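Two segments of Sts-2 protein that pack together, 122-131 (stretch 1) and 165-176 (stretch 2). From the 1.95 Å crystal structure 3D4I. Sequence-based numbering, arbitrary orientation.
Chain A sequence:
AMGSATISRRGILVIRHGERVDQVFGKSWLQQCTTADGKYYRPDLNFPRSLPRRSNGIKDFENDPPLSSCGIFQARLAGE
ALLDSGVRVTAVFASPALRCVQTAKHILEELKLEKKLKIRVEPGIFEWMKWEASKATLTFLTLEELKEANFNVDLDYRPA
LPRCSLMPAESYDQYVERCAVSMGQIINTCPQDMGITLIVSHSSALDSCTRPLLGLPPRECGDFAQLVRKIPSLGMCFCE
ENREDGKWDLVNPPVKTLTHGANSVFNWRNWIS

Stretch 1 122-131: EPGIFEWMKW
Stretch 2, residues 165-176: SLMPAESYDQYV

Stretch 1 is loop with two short 3-10 segments, at 123-124 (Pro123 phi/psi -57/-21, Gly124 -64/-13) and 129-130 (Met129 -63/-26, Lys130 -49/-33). Backbone bonds close these bends: Phe126 N to Pro123 O at 3.0 Å and Trp131 N to Trp128 O at 2.9 Å. Between them, Phe126 (-65/164), Glu127 (-57/152) and Trp128 (-54/128) are extended. In stretch 2, a type I turn runs from Met167 to Glu170, with Pro168 at -56/-29, Ala169 at -98/14 and Glu170 N bonded to Met167 O at 3.0 Å. A helix then starts at Tyr172 and continues beyond Val176. Ser171 (chi1 p) caps it, its OG accepting from Gln174 N at 3.1 Å, while Gln174 OE1 accepts from Ser171 N at 3.0 Å.

CA-CA separations of 7.6 Å for Pro123-Leu166, 5.3 Å for Met129-Pro168 and 6.8 Å for Lys130-Ala169 describe the register of two chains running the same general way; the helix then turns back, bringing Tyr175 CA to 6.0 Å from Trp128 CA. The contact buries 580 Å², both sides summed.

Two direct hydrogen bonds join the stretches. Met129 N donates to Glu170 OE2 (2.9 Å, 167° at the hydrogen), so a carboxylate satisfies a backbone amide; Glu170 adopts chi1 p, chi2 t, and chi3 16°, bringing the end of its side chain nearer stretch 1 than its sideways CA-to-CB bond suggests. Trp128 NE1 donates to Glu170 O (3.1 Å, 155°), which lies near the indole plane, as an in-plane N-H requires.

Trp128 (chi1 t, chi2 18°) also packs against two tyrosines. With Tyr175 (chi1 t, chi2 73°), the contact is reciprocal: Trp128 CB sits 3.8 Å from the Tyr175 ring centroid, and Tyr175 CB 3.9 Å from the centroid of the Trp128 five-membered ring. Those two rings are inclined by 26° but slid apart, with centroids separated by 4.9 Å, so these CH-pi contacts accompany little ring overlap. Tyr172 (chi1 t, chi2 72°) instead directs its edge toward the Trp128 face, its ring inclined at 63° to the six-membered ring, centroids 5.6 Å apart. A water extends the Tyr175 connection, donating to Phe126 O at 3.0 Å and lying 2.7 Å from Tyr175 OH.

Leu166 (chi1 m, chi2 t) supplies an apolar bridge: CD1 lies 4.1 Å from Pro123 CB and 3.9 Å from Phe126 CD2 (Phe126 chi1 t, chi2 65°), while CB is 4.1 Å from Met129 SD. Met129, m at all three chi angles, places CE 3.7 Å from Pro168 CA.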

# COMPACT_ATOMS: atom_id res chain seq x y z
N GLU A 122 -15.40 1.30 21.19
CA GLU A 122 -15.16 0.81 22.54
C GLU A 122 -13.87 1.39 23.11
O GLU A 122 -12.79 0.88 22.84
CB GLU A 122 -15.10 -0.73 22.56
CG GLU A 122 -14.86 -1.35 23.98
CD GLU A 122 -15.83 -0.82 25.04
OE1 GLU A 122 -17.02 -1.11 24.91
OE2 GLU A 122 -15.40 -0.12 25.99
N PRO A 123 -13.97 2.48 23.89
CA PRO A 123 -12.77 2.95 24.58
C PRO A 123 -12.08 1.95 25.49
O PRO A 123 -10.91 2.12 25.79
CB PRO A 123 -13.29 4.15 25.40
CG PRO A 123 -14.43 4.64 24.59
CD PRO A 123 -15.11 3.38 24.11
N GLY A 124 -12.78 0.90 25.93
CA GLY A 124 -12.14 -0.14 26.74
C GLY A 124 -11.05 -0.92 26.00
O GLY A 124 -10.27 -1.63 26.64
N ILE A 125 -10.98 -0.77 24.68
CA ILE A 125 -9.88 -1.37 23.90
C ILE A 125 -8.94 -0.32 23.31
O ILE A 125 -8.17 -0.61 22.40
CB ILE A 125 -10.38 -2.39 22.79
CG1 ILE A 125 -11.20 -1.67 21.70
CG2 ILE A 125 -11.13 -3.56 23.47
CD1 ILE A 125 -11.79 -2.60 20.56
N PHE A 126 -8.99 0.91 23.85
CA PHE A 126 -8.01 1.93 23.52
C PHE A 126 -6.62 1.50 24.01
O PHE A 126 -6.49 0.57 24.82
CB PHE A 126 -8.41 3.27 24.13
CG PHE A 126 -7.51 4.42 23.74
CD1 PHE A 126 -7.44 4.85 22.42
CD2 PHE A 126 -6.76 5.08 24.70
CE1 PHE A 126 -6.61 5.91 22.05
CE2 PHE A 126 -5.94 6.14 24.35
CZ PHE A 126 -5.88 6.56 23.02
N GLU A 127 -5.59 2.17 23.50
CA GLU A 127 -4.21 1.94 23.93
C GLU A 127 -4.04 2.15 25.43
O GLU A 127 -4.79 2.91 26.05
CB GLU A 127 -3.29 2.90 23.13
CG GLU A 127 -1.79 2.78 23.39
CD GLU A 127 -1.24 1.44 22.96
OE1 GLU A 127 -1.31 0.50 23.76
OE2 GLU A 127 -0.75 1.33 21.80
N TRP A 128 -3.08 1.46 26.04
CA TRP A 128 -2.67 1.74 27.42
C TRP A 128 -2.31 3.22 27.54
O TRP A 128 -1.49 3.71 26.76
CB TRP A 128 -1.46 0.87 27.79
CG TRP A 128 -0.95 0.98 29.24
CD1 TRP A 128 -1.60 1.49 30.32
CD2 TRP A 128 0.30 0.49 29.73
NE1 TRP A 128 -0.82 1.38 31.45
CE2 TRP A 128 0.35 0.76 31.11
CE3 TRP A 128 1.40 -0.15 29.12
CZ2 TRP A 128 1.47 0.44 31.90
CZ3 TRP A 128 2.51 -0.48 29.92
CH2 TRP A 128 2.53 -0.19 31.28
N MET A 129 -2.90 3.92 28.52
CA MET A 129 -2.75 5.40 28.65
C MET A 129 -1.33 5.84 28.90
O MET A 129 -0.96 6.96 28.58
CB MET A 129 -3.68 5.96 29.75
CG MET A 129 -5.17 5.76 29.46
SD MET A 129 -5.72 6.81 28.09
CE MET A 129 -5.60 8.42 28.90
N LYS A 130 -0.54 4.95 29.49
CA LYS A 130 0.90 5.11 29.66
C LYS A 130 1.59 5.53 28.37
O LYS A 130 2.57 6.25 28.41
CB LYS A 130 1.49 3.77 30.13
CG LYS A 130 3.01 3.73 30.32
CD LYS A 130 3.42 4.43 31.59
CE LYS A 130 3.13 3.59 32.82
NZ LYS A 130 3.52 4.32 34.07
N TRP A 131 1.07 5.05 27.23
CA TRP A 131 1.71 5.29 25.94
C TRP A 131 1.01 6.34 25.09
O TRP A 131 1.32 6.48 23.90
CB TRP A 131 1.85 3.98 25.15
CG TRP A 131 2.71 3.00 25.86
CD1 TRP A 131 3.74 3.29 26.73
CD2 TRP A 131 2.64 1.58 25.79
NE1 TRP A 131 4.31 2.13 27.19
CE2 TRP A 131 3.65 1.07 26.62
CE3 TRP A 131 1.82 0.68 25.08
CZ2 TRP A 131 3.88 -0.30 26.77
CZ3 TRP A 131 2.04 -0.69 25.24
CH2 TRP A 131 3.07 -1.17 26.08
N SER A 165 -13.87 7.74 31.26
CA SER A 165 -13.47 6.86 32.36
C SER A 165 -12.03 6.33 32.22
O SER A 165 -11.48 5.75 33.17
CB SER A 165 -14.47 5.72 32.54
OG SER A 165 -15.79 6.22 32.59
N LEU A 166 -11.43 6.53 31.04
CA LEU A 166 -10.02 6.23 30.82
C LEU A 166 -9.14 7.13 31.68
O LEU A 166 -9.24 8.36 31.63
CB LEU A 166 -9.64 6.41 29.34
CG LEU A 166 -9.93 5.25 28.38
CD1 LEU A 166 -9.85 5.70 26.93
CD2 LEU A 166 -8.99 4.08 28.62
N MET A 167 -8.27 6.50 32.48
CA MET A 167 -7.44 7.22 33.43
C MET A 167 -6.03 7.42 32.91
O MET A 167 -5.34 6.45 32.61
CB MET A 167 -7.40 6.48 34.78
CG MET A 167 -8.74 6.41 35.51
SD MET A 167 -9.39 8.06 35.80
CE MET A 167 -11.10 7.70 36.22
N PRO A 168 -5.56 8.68 32.83
CA PRO A 168 -4.21 8.93 32.33
C PRO A 168 -3.11 8.19 33.11
O PRO A 168 -2.07 7.86 32.54
CB PRO A 168 -4.05 10.44 32.51
CG PRO A 168 -5.44 10.95 32.44
CD PRO A 168 -6.25 9.93 33.18
N ALA A 169 -3.36 7.93 34.40
CA ALA A 169 -2.37 7.24 35.24
C ALA A 169 -2.63 5.73 35.40
O ALA A 169 -2.03 5.09 36.27
CB ALA A 169 -2.26 7.93 36.61
N GLU A 170 -3.50 5.14 34.56
CA GLU A 170 -3.77 3.71 34.72
C GLU A 170 -2.46 2.92 34.68
O GLU A 170 -1.61 3.15 33.83
CB GLU A 170 -4.80 3.15 33.72
CG GLU A 170 -4.46 3.37 32.27
CD GLU A 170 -5.25 2.51 31.29
OE1 GLU A 170 -6.31 1.92 31.63
OE2 GLU A 170 -4.81 2.47 30.13
N SER A 171 -2.31 2.03 35.65
CA SER A 171 -1.16 1.14 35.71
C SER A 171 -1.34 0.03 34.70
O SER A 171 -2.42 -0.12 34.12
CB SER A 171 -1.06 0.53 37.10
OG SER A 171 -2.19 -0.29 37.36
N TYR A 172 -0.29 -0.77 34.51
CA TYR A 172 -0.38 -1.96 33.67
C TYR A 172 -1.48 -2.90 34.16
O TYR A 172 -2.30 -3.36 33.37
CB TYR A 172 0.97 -2.68 33.55
CG TYR A 172 0.91 -3.99 32.80
CD1 TYR A 172 0.72 -4.02 31.42
CD2 TYR A 172 1.04 -5.20 33.48
CE1 TYR A 172 0.66 -5.23 30.72
CE2 TYR A 172 0.97 -6.43 32.78
CZ TYR A 172 0.79 -6.43 31.42
OH TYR A 172 0.74 -7.63 30.76
N ASP A 173 -1.48 -3.18 35.47
CA ASP A 173 -2.52 -4.02 36.08
C ASP A 173 -3.95 -3.52 35.82
O ASP A 173 -4.85 -4.31 35.51
CB ASP A 173 -2.29 -4.22 37.60
CG ASP A 173 -1.07 -5.10 37.91
OD1 ASP A 173 -0.65 -5.91 37.06
OD2 ASP A 173 -0.53 -4.96 39.02
N GLN A 174 -4.14 -2.21 35.93
CA GLN A 174 -5.44 -1.59 35.66
C GLN A 174 -5.81 -1.68 34.19
O GLN A 174 -6.98 -1.98 33.85
CB GLN A 174 -5.44 -0.15 36.12
CG GLN A 174 -5.57 -0.05 37.63
CD GLN A 174 -5.35 1.34 38.16
OE1 GLN A 174 -4.65 2.14 37.56
NE2 GLN A 174 -5.95 1.63 39.32
N TYR A 175 -4.81 -1.41 33.33
CA TYR A 175 -4.97 -1.57 31.87
C TYR A 175 -5.43 -2.98 31.48
O TYR A 175 -6.42 -3.14 30.76
CB TYR A 175 -3.66 -1.21 31.13
CG TYR A 175 -3.66 -1.70 29.69
CD1 TYR A 175 -4.44 -1.08 28.74
CD2 TYR A 175 -2.89 -2.81 29.31
CE1 TYR A 175 -4.46 -1.53 27.42
CE2 TYR A 175 -2.91 -3.28 28.01
CZ TYR A 175 -3.69 -2.63 27.07
OH TYR A 175 -3.74 -3.08 25.77
N VAL A 176 -4.69 -4.00 31.91
CA VAL A 176 -5.04 -5.39 31.54
C VAL A 176 -6.43 -5.78 32.07
O VAL A 176 -7.18 -6.52 31.41
CB VAL A 176 -3.94 -6.44 31.90
CG1 VAL A 176 -2.65 -6.15 31.13
CG2 VAL A 176 -3.66 -6.49 33.40
O HOH W 1 -5.05 -1.87 23.73